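PDB 3GVA: alkyltransferase-like protein 1 from Schizosaccharomyces pombe, which recognises DNA carrying O6-alkylguanine lesions, bends it and flips the damaged base into a hydrophobic pocket, presenting the damage to nucleotide excision repair. Local coordinates for residues Tyr25-Ile28 with Ala29-Val32; Lys98-Leu101 with Pro102-Met105. All coordinates share one frame; numbering follows the deposited sequence.

In the fold
Contact 1 comes first along the chain and spans helix 25-31 and the first residue after it, inside the helix-turn-helix DNA-binding region. Contact 2 follows much later, where the chain leaves strand 97-98 of the small two-stranded antiparallel sheet and turns through the short helix 101-104 near the C-terminus. Their centres lie about 17 Å apart, yet they meet at one point: CG of E27 packs 4.1 Å from SD of M105. The C-terminal segment thus touches the helix that carries Y25, a residue thought to be required for phosphate rotation and nucleotide flipping. Contact 1 belongs to the DNA-binding framework, while contact 2 lies in the C-terminal segment that packs beside it.

Contact 1 (Tyr25-Ile28 with Ala29-Val32); sequences YGEI and ARYV
The guanidinium of R30 lies flat over the preceding helical turn, with O of G26 beneath the centre of one face, 3.3 Å from the plane. At its edge, in plane, stand OE1 of E27 and a water. NH2 of R30 donates a nearly straight bond to OE1 of E27 (2.7 Å, 167°), an i to i+3 salt bridge on the helix surface; the nitrogen reaches this oxygen on its anti side, somewhat out of the carboxylate plane. The carboxylate is turned 61° against the guanidinium. The same water accepts from NE of R30 at 2.9 Å and donates to OE1 of E27 at 3.1 Å, so a second link runs round the edge. A bend at chi3 (-78°) folds the arginine back along its own helix. The guanidinium lies close over G26, where a beta carbon would probably crowd NH1 of R30. Beneath lies regular helix: the amides of A29, R30, Y31 and V32 bond to the carbonyls four residues earlier, the last pair (V32 N to I28 O) at 2.9 Å, where the helix ends. CG2 of I28 meets CG1 of V32 at 4.4 Å, on the side facing A13 of helix 3-14. Y25 and A29 instead touch V41 of helix 38-46, which carries the Arg finger R39. Helix 25-31, packed on helix 38-46, is the helix before the recognition helix in the helix-turn-helix of the MGMT family.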
ATOM      1  N   TYR A  25       4.754   1.490  -3.815  1.00 16.19           N
ATOM      2  CA  TYR A  25       6.155   1.227  -3.525  1.00 18.95           C
ATOM      3  C   TYR A  25       7.040   2.271  -4.201  1.00 20.00           C
ATOM      4  O   TYR A  25       7.970   2.806  -3.591  1.00 18.35           O
ATOM      5  CB  TYR A  25       6.570  -0.164  -4.020  1.00 21.34           C
ATOM      6  CG  TYR A  25       5.850  -1.325  -3.367  1.00 22.59           C
ATOM      7  CD1 TYR A  25       5.271  -1.195  -2.107  1.00 23.39           C
ATOM      8  CD2 TYR A  25       5.781  -2.564  -3.998  1.00 22.13           C
ATOM      9  CE1 TYR A  25       4.637  -2.273  -1.489  1.00 24.53           C
ATOM     10  CE2 TYR A  25       5.154  -3.651  -3.389  1.00 25.62           C
ATOM     11  CZ  TYR A  25       4.584  -3.497  -2.135  1.00 27.52           C
ATOM     12  OH  TYR A  25       3.964  -4.565  -1.526  1.00 29.39           O
ATOM     13  N   GLY A  26       6.740   2.557  -5.465  1.00 20.45           N
ATOM     14  CA  GLY A  26       7.516   3.525  -6.221  1.00 22.77           C
ATOM     15  C   GLY A  26       7.450   4.927  -5.654  1.00 24.45           C
ATOM     16  O   GLY A  26       8.469   5.609  -5.536  1.00 23.84           O
ATOM     17  N   GLU A  27       6.243   5.363  -5.312  1.00 24.76           N
ATOM     18  CA  GLU A  27       6.046   6.693  -4.749  1.00 24.39           C
ATOM     19  C   GLU A  27       6.784   6.834  -3.424  1.00 22.64           C
ATOM     20  O   GLU A  27       7.444   7.842  -3.173  1.00 19.62           O
ATOM     21  CB  GLU A  27       4.553   6.957  -4.531  1.00 24.26           C
ATOM     22  CG  GLU A  27       3.762   7.174  -5.799  1.00 31.58           C
ATOM     23  CD  GLU A  27       4.148   8.460  -6.504  1.00 37.29           C
ATOM     24  OE1 GLU A  27       4.745   8.389  -7.597  1.00 38.30           O
ATOM     25  OE2 GLU A  27       3.861   9.544  -5.957  1.00 37.34           O
ATOM     26  N   ILE A  28       6.673   5.821  -2.575  1.00 17.56           N
ATOM     27  CA  ILE A  28       7.328   5.867  -1.271  1.00 19.82           C
ATOM     28  C   ILE A  28       8.841   5.905  -1.432  1.00 23.31           C
ATOM     29  O   ILE A  28       9.524   6.675  -0.749  1.00 23.51           O
ATOM     30  CB  ILE A  28       6.931   4.653  -0.406  1.00 20.91           C
ATOM     31  CG1 ILE A  28       5.438   4.728  -0.067  1.00 21.63           C
ATOM     32  CG2 ILE A  28       7.788   4.595   0.858  1.00 22.14           C
ATOM     33  CD1 ILE A  28       5.038   5.916   0.807  1.00 24.36           C
ATOM     34  N   ALA A  29       9.362   5.083  -2.337  1.00 22.49           N
ATOM     35  CA  ALA A  29      10.802   5.035  -2.573  1.00 25.82           C
ATOM     36  C   ALA A  29      11.321   6.403  -2.996  1.00 24.36           C
ATOM     37  O   ALA A  29      12.369   6.840  -2.540  1.00 27.52           O
ATOM     38  CB  ALA A  29      11.127   3.996  -3.637  1.00 35.36           C
ATOM     39  N   ARG A  30      10.578   7.082  -3.863  1.00 29.79           N
ATOM     40  CA  ARG A  30      10.975   8.406  -4.325  1.00 30.17           C
ATOM     41  C   ARG A  30      10.791   9.421  -3.199  1.00 32.48           C
ATOM     42  O   ARG A  30      11.541  10.397  -3.095  1.00 32.16           O
ATOM     43  CB  ARG A  30      10.148   8.815  -5.553  1.00 26.36           C
ATOM     44  CG  ARG A  30      10.478   8.033  -6.829  1.00 22.57           C
ATOM     45  CD  ARG A  30       9.740   8.586  -8.059  1.00 23.27           C
ATOM     46  NE  ARG A  30       8.335   8.175  -8.143  1.00 26.18           N
ATOM     47  CZ  ARG A  30       7.923   6.962  -8.513  1.00 26.98           C
ATOM     48  NH1 ARG A  30       8.807   6.023  -8.836  1.00 25.84           N
ATOM     49  NH2 ARG A  30       6.624   6.684  -8.569  1.00 24.77           N
ATOM     50  N   TYR A  31       9.802   9.177  -2.347  1.00 27.21           N
ATOM     51  CA  TYR A  31       9.526  10.070  -1.228  1.00 30.19           C
ATOM     52  C   TYR A  31      10.625  10.044  -0.156  1.00 28.77           C
ATOM     53  O   TYR A  31      10.941  11.076   0.433  1.00 30.88           O
ATOM     54  CB  TYR A  31       8.187   9.710  -0.582  1.00 28.02           C
ATOM     55  CG  TYR A  31       7.827  10.597   0.584  1.00 30.54           C
ATOM     56  CD1 TYR A  31       7.567  11.951   0.398  1.00 32.85           C
ATOM     57  CD2 TYR A  31       7.737  10.079   1.876  1.00 31.80           C
ATOM     58  CE1 TYR A  31       7.221  12.770   1.468  1.00 32.06           C
ATOM     59  CE2 TYR A  31       7.395  10.889   2.951  1.00 30.06           C
ATOM     60  CZ  TYR A  31       7.136  12.231   2.736  1.00 32.69           C
ATOM     61  OH  TYR A  31       6.777  13.034   3.790  1.00 33.53           O
ATOM     62  N   VAL A  32      11.196   8.872   0.102  1.00 23.43           N
ATOM     63  CA  VAL A  32      12.247   8.758   1.108  1.00 26.04           C
ATOM     64  C   VAL A  32      13.656   8.945   0.546  1.00 27.42           C
ATOM     65  O   VAL A  32      14.638   8.592   1.200  1.00 26.62           O
ATOM     66  CB  VAL A  32      12.187   7.400   1.850  1.00 25.38           C
ATOM     67  CG1 VAL A  32      10.854   7.254   2.547  1.00 23.40           C
ATOM     68  CG2 VAL A  32      12.431   6.253   0.888  1.00 27.45           C
TER
HETATM   69  O   HOH W   1       6.956  10.497  -7.059  1.00 44.38           O

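Contact 2 (Lys98-Leu101 with Pro102-Met105); sequences KLNL and PEYM
L99 reaches Y104 loosely, CD1 of the leucine standing 4.5 Å from CD1 of the tyrosine, obliquely to the ring. N100 does more, through backbone and side chain alike. Its carbonyl oxygen sits at the edge of the Y104 ring, near the ring plane and 3.3 Å from CD1, and also accepts a weak bond from N of E103. A chi1 of 177° swings the N100 amide away from its own nitrogen and across to E103: ND2 donates at 2.9 Å (163°) to the anti lone pair of OE2 of E103, which lies almost in the N100 amide plane, while the carboxylate is turned 76° to it. OD1, on the other branch, lies against CG of P102 at 3.0 Å. Shortening N100 to an alanine would remove ND2, and OE2 of E103 would probably be left without this donor, its carboxylate less fixed in rotation. L101 follows, and its carbonyl oxygen takes two amides: N of M105 nearly along the C=O axis at 2.7 Å, and N of Y104 from above the carbonyl plane. Its CD2 meets CE of M105 at 4.0 Å, the methionine chain curling back at chi2 and chi3. The short helix follows closely on strand 97-98: L99, just before it, and L101 both pack on I60, L101 also on V22, and the hydroxyl of Y104 bonds to N of E88, in the loop between helix 73-84 and strand 90-91.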
ATOM      1  N   LYS A  98     -10.346  -3.291  -7.199  1.00 22.21           N
ATOM      2  CA  LYS A  98      -9.581  -2.157  -7.696  1.00 20.88           C
ATOM      3  C   LYS A  98     -10.166  -0.817  -7.282  1.00 18.77           C
ATOM      4  O   LYS A  98     -11.322  -0.724  -6.879  1.00 20.37           O
ATOM      5  CB  LYS A  98      -9.537  -2.247  -9.228  1.00 23.83           C
ATOM      6  CG  LYS A  98      -8.718  -1.196  -9.946  1.00 30.57           C
ATOM      7  CD  LYS A  98      -8.824  -1.402 -11.460  1.00 33.48           C
ATOM      8  CE  LYS A  98      -7.911  -0.456 -12.233  1.00 37.34           C
ATOM      9  NZ  LYS A  98      -8.137   0.975 -11.873  1.00 42.25           N
ATOM     10  N   LEU A  99      -9.358   0.227  -7.388  1.00 18.20           N
ATOM     11  CA  LEU A  99      -9.827   1.559  -7.057  1.00 21.62           C
ATOM     12  C   LEU A  99      -9.179   2.552  -8.008  1.00 23.74           C
ATOM     13  O   LEU A  99      -8.162   2.247  -8.638  1.00 24.11           O
ATOM     14  CB  LEU A  99      -9.501   1.892  -5.598  1.00 19.68           C
ATOM     15  CG  LEU A  99      -8.041   1.798  -5.151  1.00 23.20           C
ATOM     16  CD1 LEU A  99      -7.257   2.968  -5.703  1.00 23.49           C
ATOM     17  CD2 LEU A  99      -7.979   1.792  -3.631  1.00 24.69           C
ATOM     18  N   ASN A 100      -9.782   3.727  -8.123  1.00 20.32           N
ATOM     19  CA  ASN A 100      -9.273   4.775  -8.994  1.00 24.87           C
ATOM     20  C   ASN A 100      -8.078   5.428  -8.290  1.00 22.61           C
ATOM     21  O   ASN A 100      -8.248   6.287  -7.422  1.00 24.36           O
ATOM     22  CB  ASN A 100     -10.402   5.782  -9.266  1.00 24.78           C
ATOM     23  CG  ASN A 100      -9.950   6.956 -10.101  1.00 30.20           C
ATOM     24  OD1 ASN A 100      -9.018   6.843 -10.897  1.00 31.63           O
ATOM     25  ND2 ASN A 100     -10.617   8.094  -9.934  1.00 31.80           N
ATOM     26  N   LEU A 101      -6.872   5.009  -8.664  1.00 23.97           N
ATOM     27  CA  LEU A 101      -5.647   5.507  -8.028  1.00 25.11           C
ATOM     28  C   LEU A 101      -5.484   7.030  -7.969  1.00 25.24           C
ATOM     29  O   LEU A 101      -5.269   7.589  -6.896  1.00 27.56           O
ATOM     30  CB  LEU A 101      -4.409   4.874  -8.686  1.00 25.42           C
ATOM     31  CG  LEU A 101      -3.057   5.209  -8.030  1.00 30.78           C
ATOM     32  CD1 LEU A 101      -3.021   4.680  -6.599  1.00 29.70           C
ATOM     33  CD2 LEU A 101      -1.926   4.603  -8.834  1.00 30.44           C
ATOM     34  N   PRO A 102      -5.577   7.722  -9.116  1.00 28.10           N
ATOM     35  CA  PRO A 102      -5.424   9.183  -9.090  1.00 29.61           C
ATOM     36  C   PRO A 102      -6.384   9.888  -8.128  1.00 28.34           C
ATOM     37  O   PRO A 102      -6.078  10.953  -7.595  1.00 28.71           O
ATOM     38  CB  PRO A 102      -5.642   9.582 -10.554  1.00 26.63           C
ATOM     39  CG  PRO A 102      -6.454   8.451 -11.115  1.00 29.36           C
ATOM     40  CD  PRO A 102      -5.821   7.245 -10.484  1.00 27.78           C
ATOM     41  N   GLU A 103      -7.532   9.275  -7.884  1.00 26.44           N
ATOM     42  CA  GLU A 103      -8.514   9.854  -6.984  1.00 25.29           C
ATOM     43  C   GLU A 103      -8.132   9.768  -5.505  1.00 25.55           C
ATOM     44  O   GLU A 103      -8.566  10.597  -4.710  1.00 25.00           O
ATOM     45  CB  GLU A 103      -9.871   9.183  -7.198  1.00 29.35           C
ATOM     46  CG  GLU A 103     -10.954   9.606  -6.210  1.00 28.44           C
ATOM     47  CD  GLU A 103     -12.316   9.071  -6.597  1.00 31.60           C
ATOM     48  OE1 GLU A 103     -13.292   9.286  -5.843  1.00 32.60           O
ATOM     49  OE2 GLU A 103     -12.410   8.435  -7.665  1.00 31.84           O
ATOM     50  N   TYR A 104      -7.332   8.772  -5.132  1.00 20.79           N
ATOM     51  CA  TYR A 104      -6.945   8.610  -3.732  1.00 21.61           C
ATOM     52  C   TYR A 104      -5.443   8.716  -3.481  1.00 21.26           C
ATOM     53  O   TYR A 104      -4.997   8.698  -2.333  1.00 17.79           O
ATOM     54  CB  TYR A 104      -7.446   7.266  -3.192  1.00 20.81           C
ATOM     55  CG  TYR A 104      -8.940   7.103  -3.251  1.00 20.28           C
ATOM     56  CD1 TYR A 104      -9.564   6.558  -4.376  1.00 20.86           C
ATOM     57  CD2 TYR A 104      -9.739   7.503  -2.184  1.00 22.49           C
ATOM     58  CE1 TYR A 104     -10.960   6.413  -4.429  1.00 22.15           C
ATOM     59  CE2 TYR A 104     -11.127   7.368  -2.223  1.00 24.44           C
ATOM     60  CZ  TYR A 104     -11.731   6.820  -3.343  1.00 24.50           C
ATOM     61  OH  TYR A 104     -13.095   6.646  -3.349  1.00 23.16           O
ATOM     62  N   MET A 105      -4.673   8.817  -4.558  1.00 25.49           N
ATOM     63  CA  MET A 105      -3.223   8.937  -4.468  1.00 28.69           C
ATOM     64  C   MET A 105      -2.806  10.048  -3.508  1.00 29.91           C
ATOM     65  O   MET A 105      -3.279  11.180  -3.611  1.00 28.61           O
ATOM     66  CB  MET A 105      -2.652   9.243  -5.851  1.00 42.08           C
ATOM     67  CG  MET A 105      -1.169   9.523  -5.858  1.00 45.59           C
ATOM     68  SD  MET A 105      -0.221   8.016  -5.768  1.00 51.95           S
ATOM     69  CE  MET A 105       0.102   7.775  -7.492  1.00 47.03           C
TER